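Local coordinates for protein lactaldehyde dehydrogenase (Methanocaldococcus jannaschii, PDB 3PQA) that oxidises lactaldehyde to lactate with a preference for NAD over NADP, supplying a step in the biosynthesis of coenzyme F420, at residues B[84-89]-B[268-273]; B[90-95]-B[308-313]; B[9-14]-B[33-38]. All blocks are in the same frame, centred on the assembly; numbering follows the deposited sequence.

Interaction 1: residues B[84-89]-B[268-273]; sequences AGKPIK and FIYAGQ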
ATOM      1  N   ALA B  84      30.259 -20.154  17.520  1.00 13.39           N
ATOM      2  CA  ALA B  84      28.999 -20.820  17.201  1.00 12.57           C
ATOM      3  C   ALA B  84      29.200 -22.176  16.522  1.00 11.95           C
ATOM      4  O   ALA B  84      28.239 -22.910  16.305  1.00 11.99           O
ATOM      5  CB  ALA B  84      28.109 -19.899  16.328  1.00 12.38           C
ATOM      6  N   GLY B  85      30.446 -22.504  16.192  1.00 12.54           N
ATOM      7  CA  GLY B  85      30.745 -23.750  15.474  1.00 13.30           C
ATOM      8  C   GLY B  85      30.271 -23.763  14.034  1.00 13.82           C
ATOM      9  O   GLY B  85      30.060 -24.825  13.456  1.00 14.08           O
ATOM     10  N   LYS B  86      30.109 -22.577  13.450  1.00 14.03           N
ATOM     11  CA  LYS B  86      29.511 -22.446  12.125  1.00 14.45           C
ATOM     12  C   LYS B  86      30.569 -22.552  11.044  1.00 14.05           C
ATOM     13  O   LYS B  86      31.510 -21.769  11.030  1.00 14.19           O
ATOM     14  CB  LYS B  86      28.774 -21.102  12.015  1.00 15.43           C
ATOM     15  CG  LYS B  86      28.108 -20.893  10.651  1.00 16.26           C
ATOM     16  CD  LYS B  86      27.171 -19.680  10.668  1.00 15.80           C
ATOM     17  CE  LYS B  86      26.016 -19.928  11.616  1.00 16.37           C
ATOM     18  NZ  LYS B  86      24.816 -19.107  11.289  1.00 16.03           N
ATOM     19  N   PRO B  87      30.433 -23.531  10.126  1.00 14.55           N
ATOM     20  CA  PRO B  87      31.403 -23.620   9.033  1.00 15.09           C
ATOM     21  C   PRO B  87      31.672 -22.258   8.407  1.00 16.01           C
ATOM     22  O   PRO B  87      30.730 -21.464   8.185  1.00 16.26           O
ATOM     23  CB  PRO B  87      30.721 -24.570   8.056  1.00 14.66           C
ATOM     24  CG  PRO B  87      29.994 -25.505   8.978  1.00 14.64           C
ATOM     25  CD  PRO B  87      29.410 -24.586  10.017  1.00 14.54           C
ATOM     26  N   ILE B  88      32.955 -21.982   8.171  1.00 16.27           N
ATOM     27  CA  ILE B  88      33.406 -20.644   7.754  1.00 16.58           C
ATOM     28  C   ILE B  88      32.693 -20.110   6.505  1.00 16.38           C
ATOM     29  O   ILE B  88      32.321 -18.938   6.465  1.00 16.60           O
ATOM     30  CB  ILE B  88      34.972 -20.547   7.646  1.00 17.26           C
ATOM     31  CG1 ILE B  88      35.426 -19.100   7.414  1.00 17.51           C
ATOM     32  CG2 ILE B  88      35.516 -21.478   6.560  1.00 17.43           C
ATOM     33  CD1 ILE B  88      35.312 -18.190   8.635  1.00 17.48           C
ATOM     34  N   LYS B  89      32.455 -20.976   5.517  1.00 16.77           N
ATOM     35  CA  LYS B  89      31.688 -20.565   4.327  1.00 17.77           C
ATOM     36  C   LYS B  89      30.265 -20.073   4.659  1.00 17.11           C
ATOM     37  O   LYS B  89      29.791 -19.086   4.091  1.00 17.24           O
ATOM     38  CB  LYS B  89      31.654 -21.691   3.294  1.00 21.15           C
ATOM     39  CG  LYS B  89      33.007 -21.933   2.605  1.00 22.66           C
ATOM     40  CD  LYS B  89      32.913 -22.974   1.485  1.00 22.95           C
ATOM     41  CE  LYS B  89      32.477 -24.338   2.026  1.00 23.13           C
ATOM     42  NZ  LYS B  89      32.847 -25.454   1.108  1.00 23.75           N
ATOM     43  N   PHE B 268      20.973 -30.150   6.365  1.00 13.17           N
ATOM     44  CA  PHE B 268      22.311 -30.199   6.959  1.00 14.41           C
ATOM     45  C   PHE B 268      23.056 -28.883   7.115  1.00 14.04           C
ATOM     46  O   PHE B 268      24.058 -28.832   7.824  1.00 13.93           O
ATOM     47  CB  PHE B 268      23.162 -31.278   6.278  1.00 16.26           C
ATOM     48  CG  PHE B 268      22.537 -32.654   6.348  1.00 16.85           C
ATOM     49  CD1 PHE B 268      22.272 -33.251   7.583  1.00 16.50           C
ATOM     50  CD2 PHE B 268      22.173 -33.330   5.188  1.00 16.53           C
ATOM     51  CE1 PHE B 268      21.678 -34.505   7.669  1.00 16.90           C
ATOM     52  CE2 PHE B 268      21.585 -34.602   5.256  1.00 16.91           C
ATOM     53  CZ  PHE B 268      21.336 -35.187   6.512  1.00 16.57           C
ATOM     54  N   ILE B 269      22.565 -27.813   6.493  1.00 14.96           N
ATOM     55  CA  ILE B 269      23.067 -26.473   6.809  1.00 15.88           C
ATOM     56  C   ILE B 269      23.075 -26.243   8.330  1.00 14.86           C
ATOM     57  O   ILE B 269      22.102 -26.561   9.021  1.00 14.12           O
ATOM     58  CB  ILE B 269      22.241 -25.374   6.084  1.00 17.40           C
ATOM     59  CG1 ILE B 269      22.682 -25.260   4.621  1.00 17.88           C
ATOM     60  CG2 ILE B 269      22.350 -23.996   6.794  1.00 17.77           C
ATOM     61  CD1 ILE B 269      24.067 -24.636   4.415  1.00 17.81           C
ATOM     62  N   TYR B 270      24.185 -25.678   8.815  1.00 14.96           N
ATOM     63  CA  TYR B 270      24.448 -25.444  10.245  1.00 15.60           C
ATOM     64  C   TYR B 270      24.065 -26.636  11.133  1.00 14.52           C
ATOM     65  O   TYR B 270      23.540 -26.475  12.235  1.00 13.92           O
ATOM     66  CB  TYR B 270      23.849 -24.098  10.729  1.00 17.16           C
ATOM     67  CG  TYR B 270      24.369 -23.658  12.100  1.00 18.12           C
ATOM     68  CD1 TYR B 270      25.733 -23.711  12.408  1.00 17.39           C
ATOM     69  CD2 TYR B 270      23.498 -23.205  13.080  1.00 17.38           C
ATOM     70  CE1 TYR B 270      26.208 -23.310  13.663  1.00 18.16           C
ATOM     71  CE2 TYR B 270      23.961 -22.810  14.342  1.00 18.17           C
ATOM     72  CZ  TYR B 270      25.315 -22.858  14.622  1.00 17.42           C
ATOM     73  OH  TYR B 270      25.765 -22.476  15.873  1.00 18.14           O
ATOM     74  N   ALA B 271      24.368 -27.840  10.644  1.00 14.34           N
ATOM     75  CA  ALA B 271      24.121 -29.089  11.394  1.00 14.19           C
ATOM     76  C   ALA B 271      22.659 -29.234  11.833  1.00 13.64           C
ATOM     77  O   ALA B 271      22.363 -29.819  12.873  1.00 13.69           O
ATOM     78  CB  ALA B 271      25.085 -29.198  12.596  1.00 14.81           C
ATOM     79  N   GLY B 272      21.739 -28.664  11.053  1.00 13.14           N
ATOM     80  CA  GLY B 272      20.316 -28.707  11.375  1.00 12.93           C
ATOM     81  C   GLY B 272      19.859 -27.782  12.502  1.00 12.88           C
ATOM     82  O   GLY B 272      18.718 -27.887  12.969  1.00 13.03           O
ATOM     83  N   GLN B 273      20.734 -26.875  12.946  1.00 12.58           N
ATOM     84  CA  GLN B 273      20.403 -25.973  14.054  1.00 12.43           C
ATOM     85  C   GLN B 273      19.780 -24.679  13.524  1.00 13.02           C
ATOM     86  O   GLN B 273      20.227 -23.576  13.848  1.00 13.24           O
ATOM     87  CB  GLN B 273      21.636 -25.665  14.909  1.00 13.39           C
ATOM     88  CG  GLN B 273      22.333 -26.915  15.413  1.00 13.97           C
ATOM     89  CD  GLN B 273      23.612 -26.606  16.161  1.00 13.64           C
ATOM     90  OE1 GLN B 273      23.680 -26.780  17.383  1.00 14.18           O
ATOM     91  NE2 GLN B 273      24.623 -26.127  15.448  1.00 14.08           N
TER
HETATM   92  O   HOH W   1      27.149 -25.408  16.768  1.00 14.60           O
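Tyr270 meets Lys86 and Ala84 because its CG lies anti to the backbone N (chi1 -166°), which lets the ring, carried by the loop between helix 256-268 and strand 278-284, reach the turn that links helices 73-84 and 88-111. In this aldehyde dehydrogenase fold the same loop runs on to Cys275, the catalytic cysteine by similarity. The chain of Lys86 bends at chi3 (-65°) and crosses the tyrosine at about a right angle, laying its methylene end over one face: CE sits 3.9 Å from the centroid of the Tyr270 ring, a CH-pi contact, and NZ 4.6 Å from that centroid, a cation-pi contact. The ammonium is mainly held by Glu94, with Asn141 O as a further acceptor. Gln273 NE2 covers the opposite face, offset toward the rim, while Pro87 CD flanks the edge. Gly85 suits the sharp turn, having left the helix with positive phi, a backbone shape glycine adopts easily. Just before it, Ala84 O receives two bonds: Tyr270 OH donates over a short 2.5 Å to Ala84 O, and a water, itself bound by Gln273 NE2, donates to Ala84 O over 2.8 Å.

Interaction 2: residues B[90-95]-B[308-313]; sequences QARVEV and LDEKTD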
ATOM      1  N   GLN B  90      29.598 -20.761   5.585  1.00 16.71           N
ATOM      2  CA  GLN B  90      28.272 -20.359   6.066  1.00 17.17           C
ATOM      3  C   GLN B  90      28.327 -19.117   6.952  1.00 15.17           C
ATOM      4  O   GLN B  90      27.400 -18.293   6.946  1.00 14.91           O
ATOM      5  CB  GLN B  90      27.606 -21.508   6.813  1.00 20.73           C
ATOM      6  CG  GLN B  90      27.276 -22.711   5.931  1.00 23.20           C
ATOM      7  CD  GLN B  90      26.798 -23.884   6.747  1.00 21.89           C
ATOM      8  OE1 GLN B  90      25.957 -23.735   7.642  1.00 23.11           O
ATOM      9  NE2 GLN B  90      27.335 -25.069   6.450  1.00 23.23           N
ATOM     10  N   ALA B  91      29.411 -18.981   7.714  1.00 14.12           N
ATOM     11  CA  ALA B  91      29.628 -17.794   8.536  1.00 14.02           C
ATOM     12  C   ALA B  91      29.703 -16.533   7.675  1.00 13.80           C
ATOM     13  O   ALA B  91      29.128 -15.497   8.031  1.00 13.95           O
ATOM     14  CB  ALA B  91      30.874 -17.951   9.381  1.00 14.16           C
ATOM     15  N   ARG B  92      30.395 -16.631   6.541  1.00 14.06           N
ATOM     16  CA  ARG B  92      30.555 -15.489   5.628  1.00 14.78           C
ATOM     17  C   ARG B  92      29.213 -15.029   5.077  1.00 13.63           C
ATOM     18  O   ARG B  92      28.936 -13.822   5.016  1.00 14.19           O
ATOM     19  CB  ARG B  92      31.517 -15.809   4.471  1.00 17.23           C
ATOM     20  CG  ARG B  92      32.942 -16.050   4.928  1.00 18.17           C
ATOM     21  CD  ARG B  92      33.931 -16.219   3.781  1.00 18.05           C
ATOM     22  NE  ARG B  92      35.264 -16.457   4.338  1.00 18.61           N
ATOM     23  CZ  ARG B  92      35.961 -17.586   4.202  1.00 18.46           C
ATOM     24  NH1 ARG B  92      35.496 -18.597   3.482  1.00 18.79           N
ATOM     25  NH2 ARG B  92      37.152 -17.689   4.779  1.00 18.84           N
ATOM     26  N   VAL B  93      28.396 -16.006   4.680  1.00 13.19           N
ATOM     27  CA  VAL B  93      27.029 -15.765   4.237  1.00 13.14           C
ATOM     28  C   VAL B  93      26.194 -15.048   5.308  1.00 12.83           C
ATOM     29  O   VAL B  93      25.553 -14.036   5.002  1.00 13.42           O
ATOM     30  CB  VAL B  93      26.343 -17.050   3.678  1.00 14.20           C
ATOM     31  CG1 VAL B  93      24.864 -16.788   3.362  1.00 15.92           C
ATOM     32  CG2 VAL B  93      27.082 -17.542   2.393  1.00 15.91           C
ATOM     33  N   GLU B  94      26.240 -15.511   6.561  1.00 12.73           N
ATOM     34  CA  GLU B  94      25.518 -14.796   7.628  1.00 13.21           C
ATOM     35  C   GLU B  94      25.979 -13.328   7.750  1.00 12.01           C
ATOM     36  O   GLU B  94      25.155 -12.411   7.865  1.00 12.65           O
ATOM     37  CB  GLU B  94      25.607 -15.497   8.999  1.00 14.78           C
ATOM     38  CG  GLU B  94      24.771 -14.754  10.062  1.00 17.81           C
ATOM     39  CD  GLU B  94      24.815 -15.338  11.459  1.00 15.39           C
ATOM     40  OE1 GLU B  94      25.266 -16.489  11.653  1.00 18.02           O
ATOM     41  OE2 GLU B  94      24.367 -14.617  12.382  1.00 17.92           O
ATOM     42  N   VAL B  95      27.297 -13.114   7.721  1.00 11.94           N
ATOM     43  CA  VAL B  95      27.834 -11.750   7.831  1.00 12.05           C
ATOM     44  C   VAL B  95      27.322 -10.865   6.687  1.00 11.46           C
ATOM     45  O   VAL B  95      26.892  -9.729   6.926  1.00 11.87           O
ATOM     46  CB  VAL B  95      29.380 -11.686   7.896  1.00 13.23           C
ATOM     47  CG1 VAL B  95      29.820 -10.233   8.013  1.00 14.23           C
ATOM     48  CG2 VAL B  95      29.925 -12.485   9.080  1.00 14.29           C
ATOM     49  N   LEU B 308      36.466 -24.177  11.004  1.00 17.17           N
ATOM     50  CA  LEU B 308      37.474 -23.265  10.436  1.00 18.62           C
ATOM     51  C   LEU B 308      38.044 -23.736   9.098  1.00 19.11           C
ATOM     52  O   LEU B 308      38.629 -22.943   8.359  1.00 19.51           O
ATOM     53  CB  LEU B 308      38.610 -23.002  11.434  1.00 20.43           C
ATOM     54  CG  LEU B 308      38.367 -21.938  12.506  1.00 20.95           C
ATOM     55  CD1 LEU B 308      39.526 -21.907  13.489  1.00 20.64           C
ATOM     56  CD2 LEU B 308      38.131 -20.540  11.890  1.00 20.60           C
ATOM     57  N   ASP B 309      37.886 -25.029   8.802  1.00 19.65           N
ATOM     58  CA  ASP B 309      38.354 -25.603   7.537  1.00 20.85           C
ATOM     59  C   ASP B 309      37.419 -25.180   6.415  1.00 20.65           C
ATOM     60  O   ASP B 309      36.197 -25.347   6.512  1.00 20.59           O
ATOM     61  CB  ASP B 309      38.428 -27.131   7.629  1.00 23.15           C
ATOM     62  CG  ASP B 309      39.288 -27.766   6.532  1.00 24.83           C
ATOM     63  OD1 ASP B 309      39.228 -27.338   5.358  1.00 23.44           O
ATOM     64  OD2 ASP B 309      40.017 -28.733   6.851  1.00 23.47           O
ATOM     65  N   GLU B 310      38.005 -24.634   5.354  1.00 21.29           N
ATOM     66  CA  GLU B 310      37.254 -24.185   4.183  1.00 22.19           C
ATOM     67  C   GLU B 310      36.460 -25.332   3.546  1.00 22.45           C
ATOM     68  O   GLU B 310      35.456 -25.102   2.877  1.00 22.75           O
ATOM     69  CB  GLU B 310      38.190 -23.553   3.142  1.00 22.68           C
ATOM     70  CG  GLU B 310      38.960 -22.307   3.601  1.00 23.41           C
ATOM     71  CD  GLU B 310      38.078 -21.068   3.770  1.00 22.76           C
ATOM     72  OE1 GLU B 310      37.004 -20.993   3.136  1.00 23.40           O
ATOM     73  OE2 GLU B 310      38.461 -20.173   4.553  1.00 23.38           O
ATOM     74  N   LYS B 311      36.909 -26.564   3.764  1.00 23.13           N
ATOM     75  CA  LYS B 311      36.264 -27.725   3.155  1.00 25.10           C
ATOM     76  C   LYS B 311      35.071 -28.269   3.958  1.00 23.35           C
ATOM     77  O   LYS B 311      34.305 -29.095   3.448  1.00 23.27           O
ATOM     78  CB  LYS B 311      37.278 -28.857   2.919  1.00 29.46           C
ATOM     79  CG  LYS B 311      38.547 -28.467   2.161  1.00 30.85           C
ATOM     80  CD  LYS B 311      39.298 -29.736   1.748  1.00 30.74           C
ATOM     81  CE  LYS B 311      40.810 -29.542   1.682  1.00 31.16           C
ATOM     82  NZ  LYS B 311      41.231 -28.750   0.484  1.00 31.16           N
ATOM     83  N   THR B 312      34.919 -27.821   5.204  1.00 21.42           N
ATOM     84  CA  THR B 312      33.909 -28.391   6.101  1.00 20.11           C
ATOM     85  C   THR B 312      32.481 -28.035   5.669  1.00 19.70           C
ATOM     86  O   THR B 312      32.161 -26.865   5.431  1.00 19.93           O
ATOM     87  CB  THR B 312      34.159 -27.986   7.568  1.00 19.24           C
ATOM     88  OG1 THR B 312      35.370 -28.604   8.037  1.00 19.19           O
ATOM     89  CG2 THR B 312      33.008 -28.425   8.458  1.00 19.07           C
ATOM     90  N   ASP B 313      31.637 -29.057   5.556  1.00 19.05           N
ATOM     91  CA  ASP B 313      30.221 -28.867   5.237  1.00 18.81           C
ATOM     92  C   ASP B 313      29.387 -28.808   6.503  1.00 18.10           C
ATOM     93  O   ASP B 313      28.429 -28.046   6.570  1.00 17.31           O
ATOM     94  CB  ASP B 313      29.702 -30.013   4.369  1.00 19.79           C
ATOM     95  CG  ASP B 313      30.341 -30.046   2.999  1.00 19.57           C
ATOM     96  OD1 ASP B 313      30.372 -28.996   2.321  1.00 19.92           O
ATOM     97  OD2 ASP B 313      30.798 -31.130   2.595  1.00 19.92           O
TER
HETATM   98  O   HOH W   2      26.336 -27.502   8.041  1.00 17.78           O
HETATM   99  O   HOH W   3      29.800 -25.036   4.774  1.00 22.24           O
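Arg92 and Glu310 meet end-on, each guanidinium terminus taking one carboxylate oxygen. NH1 of Arg92 donates to OE1 of Glu310 over 2.9 Å, and Arg92 NH2 donates to Glu310 OE2 over 2.8 Å. Both bonds are almost straight, both use syn lone pairs, and the two flat groups are only 6° apart, so this is a bidentate salt bridge. An extended arginine, straight from CG to NE, spans the distance from helix 88-111, whereas the bend of Glu310 at chi2 (-71°) brings its carboxylate to the guanidinium. Two residues earlier on the helix, Gln90 meets the same loop through water. Its NE2 donates to two waters, one of which donates to Asp313 O over 2.6 Å and the other to Thr312 O over 3.1 Å. An amide suits this position because its other end, OE1, accepts from the backbone N of Tyr270.

Further out, the loop is shaped by its own bonds. A type I beta turn runs from Asp309 to Thr312, and Asp309 OD1 accepts from Lys311 N at 2.9 Å in an Asx turn, which fixes the backbone carrying Glu310. Asp313 OD2 is tied to Asn303 N, and Thr312 OG1 to Asn306 O. Glu74 of helix 73-84 takes Arg92 NE in a second salt bridge. With one carboxylate at its NE and another across NH1 and NH2, the guanidinium is held against rotation, and its single positive charge is probably shared between two acids at the protein surface.

Interaction 3: residues B[9-14]-B[33-38]; sequences INREDM and REEAKE
The guanidinium of Arg11 and the carboxylate of Glu35 lie edge to edge, their planes 12° apart, and acidic groups occupy two edges of the arginine. Along the terminal edge, Arg11 NH1 donates to Glu35 OE2 over 2.8 Å and Arg11 NH2 to Glu35 OE1 over the same 2.8 Å, each on a syn lone pair. At the side edge, Arg11 NE donates to Asp13 OD2 over 2.7 Å, almost within the guanidinium plane. Arg11 and Glu35 approach from opposite directions: Glu35 reaches out from helix 33-44 with its chain extended beyond CG, while Arg11 bends at chi3 (-49°), which turns its NE edge to its near neighbour Asp13. Arginine suits the place because its donors point along separate edges and can serve two acids at once; its positive charge probably eases the closeness of two like charges, Asp13 OD2 and Glu35 OE1 being 6.1 Å apart. Replacing Arg11 with a leucine would probably leave both carboxylates without their shared positive mate and set Glu35 freer to turn. Backbone groups steady the acids as well, since Ala30 N donates to Asp13 OD2 and Ser32 N, just ahead of the helix, to Glu35 OE1. The network thus ties the N-terminal loop to the first turn of helix 33-44, beside the hairpin of strands 14-17 and 24-28, where Asp13 and Met14 together face Ile28 in a classic beta bulge.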
ATOM      1  N   ILE B   9      32.294  -4.144  32.779  1.00 28.37           N
ATOM      2  CA  ILE B   9      32.818  -4.464  31.449  1.00 27.09           C
ATOM      3  C   ILE B   9      34.104  -5.305  31.530  1.00 29.29           C
ATOM      4  O   ILE B   9      34.371  -6.124  30.651  1.00 29.60           O
ATOM      5  CB  ILE B   9      33.020  -3.182  30.582  1.00 22.27           C
ATOM      6  CG1 ILE B   9      31.689  -2.426  30.454  1.00 21.04           C
ATOM      7  CG2 ILE B   9      33.543  -3.550  29.188  1.00 21.06           C
ATOM      8  CD1 ILE B   9      31.765  -1.055  29.745  1.00 21.46           C
ATOM      9  N   ASN B  10      34.871  -5.125  32.602  1.00 31.57           N
ATOM     10  CA  ASN B  10      36.117  -5.863  32.786  1.00 33.20           C
ATOM     11  C   ASN B  10      35.965  -7.252  33.415  1.00 31.65           C
ATOM     12  O   ASN B  10      36.945  -8.006  33.497  1.00 32.21           O
ATOM     13  CB  ASN B  10      37.112  -5.028  33.599  1.00 35.30           C
ATOM     14  CG  ASN B  10      37.765  -3.928  32.777  1.00 35.65           C
ATOM     15  OD1 ASN B  10      37.811  -2.771  33.197  1.00 35.55           O
ATOM     16  ND2 ASN B  10      38.278  -4.286  31.597  1.00 35.55           N
ATOM     17  N   ARG B  11      34.754  -7.584  33.860  1.00 29.05           N
ATOM     18  CA  ARG B  11      34.524  -8.834  34.586  1.00 26.26           C
ATOM     19  C   ARG B  11      34.671 -10.065  33.702  1.00 25.11           C
ATOM     20  O   ARG B  11      34.261 -10.072  32.536  1.00 25.54           O
ATOM     21  CB  ARG B  11      33.159  -8.847  35.287  1.00 24.40           C
ATOM     22  CG  ARG B  11      33.081  -7.967  36.539  1.00 23.37           C
ATOM     23  CD  ARG B  11      32.096  -8.522  37.571  1.00 23.45           C
ATOM     24  NE  ARG B  11      30.790  -8.866  36.992  1.00 23.05           N
ATOM     25  CZ  ARG B  11      29.684  -8.139  37.131  1.00 23.02           C
ATOM     26  NH1 ARG B  11      29.704  -7.011  37.835  1.00 22.85           N
ATOM     27  NH2 ARG B  11      28.551  -8.539  36.571  1.00 22.78           N
ATOM     28  N   GLU B  12      35.271 -11.103  34.272  1.00 23.22           N
ATOM     29  CA  GLU B  12      35.391 -12.385  33.601  1.00 21.45           C
ATOM     30  C   GLU B  12      34.611 -13.410  34.431  1.00 20.24           C
ATOM     31  O   GLU B  12      35.190 -14.143  35.239  1.00 20.57           O
ATOM     32  CB  GLU B  12      36.874 -12.754  33.414  1.00 23.00           C
ATOM     33  CG  GLU B  12      37.623 -11.812  32.451  1.00 24.52           C
ATOM     34  CD  GLU B  12      39.095 -12.176  32.237  1.00 23.76           C
ATOM     35  OE1 GLU B  12      39.726 -12.761  33.144  1.00 24.45           O
ATOM     36  OE2 GLU B  12      39.635 -11.847  31.153  1.00 24.59           O
ATOM     37  N   ASP B  13      33.288 -13.420  34.236  1.00 19.22           N
ATOM     38  CA  ASP B  13      32.352 -14.226  35.036  1.00 18.59           C
ATOM     39  C   ASP B  13      31.963 -15.557  34.416  1.00 18.73           C
ATOM     40  O   ASP B  13      31.815 -16.545  35.119  1.00 18.99           O
ATOM     41  CB  ASP B  13      31.034 -13.479  35.269  1.00 18.60           C
ATOM     42  CG  ASP B  13      31.203 -12.179  36.012  1.00 18.16           C
ATOM     43  OD1 ASP B  13      32.017 -12.102  36.966  1.00 18.59           O
ATOM     44  OD2 ASP B  13      30.477 -11.233  35.651  1.00 18.59           O
ATOM     45  N   MET B  14      31.750 -15.570  33.105  1.00 18.01           N
ATOM     46  CA  MET B  14      31.072 -16.684  32.457  1.00 17.78           C
ATOM     47  C   MET B  14      31.920 -17.225  31.315  1.00 16.81           C
ATOM     48  O   MET B  14      32.384 -16.459  30.465  1.00 17.02           O
ATOM     49  CB  MET B  14      29.706 -16.207  31.943  1.00 19.28           C
ATOM     50  CG  MET B  14      28.689 -17.292  31.575  1.00 20.03           C
ATOM     51  SD  MET B  14      27.127 -16.571  30.921  1.00 19.71           S
ATOM     52  CE  MET B  14      27.748 -15.770  29.449  1.00 20.11           C
ATOM     53  N   ARG B  33      20.604  -9.731  38.281  1.00 16.33           N
ATOM     54  CA  ARG B  33      19.269  -9.174  38.054  1.00 16.87           C
ATOM     55  C   ARG B  33      19.254  -7.684  38.387  1.00 17.36           C
ATOM     56  O   ARG B  33      18.621  -6.891  37.682  1.00 17.48           O
ATOM     57  CB  ARG B  33      18.199  -9.911  38.873  1.00 18.19           C
ATOM     58  CG  ARG B  33      16.780  -9.366  38.637  1.00 18.39           C
ATOM     59  CD  ARG B  33      15.679 -10.208  39.294  1.00 18.51           C
ATOM     60  NE  ARG B  33      15.705 -11.610  38.879  1.00 18.44           N
ATOM     61  CZ  ARG B  33      15.078 -12.117  37.820  1.00 18.57           C
ATOM     62  NH1 ARG B  33      14.345 -11.349  37.010  1.00 18.51           N
ATOM     63  NH2 ARG B  33      15.190 -13.412  37.569  1.00 18.49           N
ATOM     64  N   GLU B  34      19.973  -7.308  39.442  1.00 18.17           N
ATOM     65  CA  GLU B  34      20.024  -5.914  39.871  0.50 19.13           C
ATOM     66  C   GLU B  34      20.782  -5.046  38.868  1.00 17.90           C
ATOM     67  O   GLU B  34      20.427  -3.887  38.660  1.00 17.87           O
ATOM     68  CB  GLU B  34      20.621  -5.782  41.279  0.50 22.95           C
ATOM     69  CG  GLU B  34      20.287  -4.464  41.969  0.50 25.24           C
ATOM     70  CD  GLU B  34      18.798  -4.160  41.947  0.50 23.61           C
ATOM     71  OE1 GLU B  34      18.001  -5.058  42.295  0.50 25.31           O
ATOM     72  OE2 GLU B  34      18.424  -3.026  41.579  0.50 25.37           O
ATOM     73  N   GLU B  35      21.807  -5.609  38.230  1.00 16.72           N
ATOM     74  CA  GLU B  35      22.546  -4.883  37.200  1.00 16.69           C
ATOM     75  C   GLU B  35      21.692  -4.756  35.938  1.00 15.76           C
ATOM     76  O   GLU B  35      21.717  -3.709  35.274  1.00 15.70           O
ATOM     77  CB  GLU B  35      23.886  -5.548  36.896  1.00 17.84           C
ATOM     78  CG  GLU B  35      24.914  -5.342  38.018  1.00 18.65           C
ATOM     79  CD  GLU B  35      26.187  -6.144  37.833  1.00 18.24           C
ATOM     80  OE1 GLU B  35      26.118  -7.301  37.369  1.00 18.71           O
ATOM     81  OE2 GLU B  35      27.266  -5.609  38.178  1.00 18.83           O
ATOM     82  N   ALA B  36      20.926  -5.810  35.634  1.00 15.13           N
ATOM     83  CA  ALA B  36      19.941  -5.776  34.542  1.00 14.88           C
ATOM     84  C   ALA B  36      18.887  -4.688  34.782  1.00 15.22           C
ATOM     85  O   ALA B  36      18.593  -3.901  33.883  1.00 15.10           O
ATOM     86  CB  ALA B  36      19.283  -7.152  34.348  1.00 14.47           C
ATOM     87  N   LYS B  37      18.348  -4.629  36.009  1.00 16.22           N
ATOM     88  CA  LYS B  37      17.405  -3.574  36.411  1.00 17.76           C
ATOM     89  C   LYS B  37      17.981  -2.181  36.191  1.00 17.59           C
ATOM     90  O   LYS B  37      17.297  -1.315  35.669  1.00 16.91           O
ATOM     91  CB  LYS B  37      16.956  -3.736  37.874  1.00 20.18           C
ATOM     92  CG  LYS B  37      16.013  -4.909  38.086  1.00 21.39           C
ATOM     93  CD  LYS B  37      15.536  -5.039  39.522  1.00 21.01           C
ATOM     94  CE  LYS B  37      14.686  -6.305  39.667  1.00 21.57           C
ATOM     95  NZ  LYS B  37      14.635  -6.804  41.081  1.00 21.42           N
ATOM     96  N   GLU B  38      19.237  -1.977  36.592  1.00 18.46           N
ATOM     97  CA  GLU B  38      19.915  -0.684  36.421  1.00 20.59           C
ATOM     98  C   GLU B  38      20.100  -0.311  34.954  1.00 18.02           C
ATOM     99  O   GLU B  38      19.911   0.839  34.578  1.00 17.58           O
ATOM    100  CB  GLU B  38      21.277  -0.682  37.111  1.00 26.59           C
ATOM    101  CG  GLU B  38      21.226  -0.721  38.618  1.00 29.32           C
ATOM    102  CD  GLU B  38      22.614  -0.828  39.229  1.00 28.22           C
ATOM    103  OE1 GLU B  38      22.732  -1.398  40.337  1.00 29.80           O
ATOM    104  OE2 GLU B  38      23.585  -0.348  38.589  1.00 29.73           O
TER

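Overall arrangement
Interactions 1 and 2 sit side by side, their centres 8 Å apart. Interaction 1 holds the turn leading into helix 88-111, with Pro87 at its N-cap position, to the loop of the probable catalytic cysteine; interaction 2 holds the beginning of the helix itself to the 308-313 loop. A salt bridge of Lys86 with Glu94 and a probable hydrogen bond from the backbone N of Tyr270 to the side chain of Gln90 join them directly. Interaction 1 is buried and relies on an aromatic ring and one short hydrogen bond; interaction 2, at the surface, relies on charge and water. Interaction 3, also at the surface, has its centre about 30 Å from that of interaction 1 and about 32 Å from that of interaction 2. It matches interaction 2 in its bidentate arginine-glutamate pairing but joins the N-terminal loop to helix 33-44.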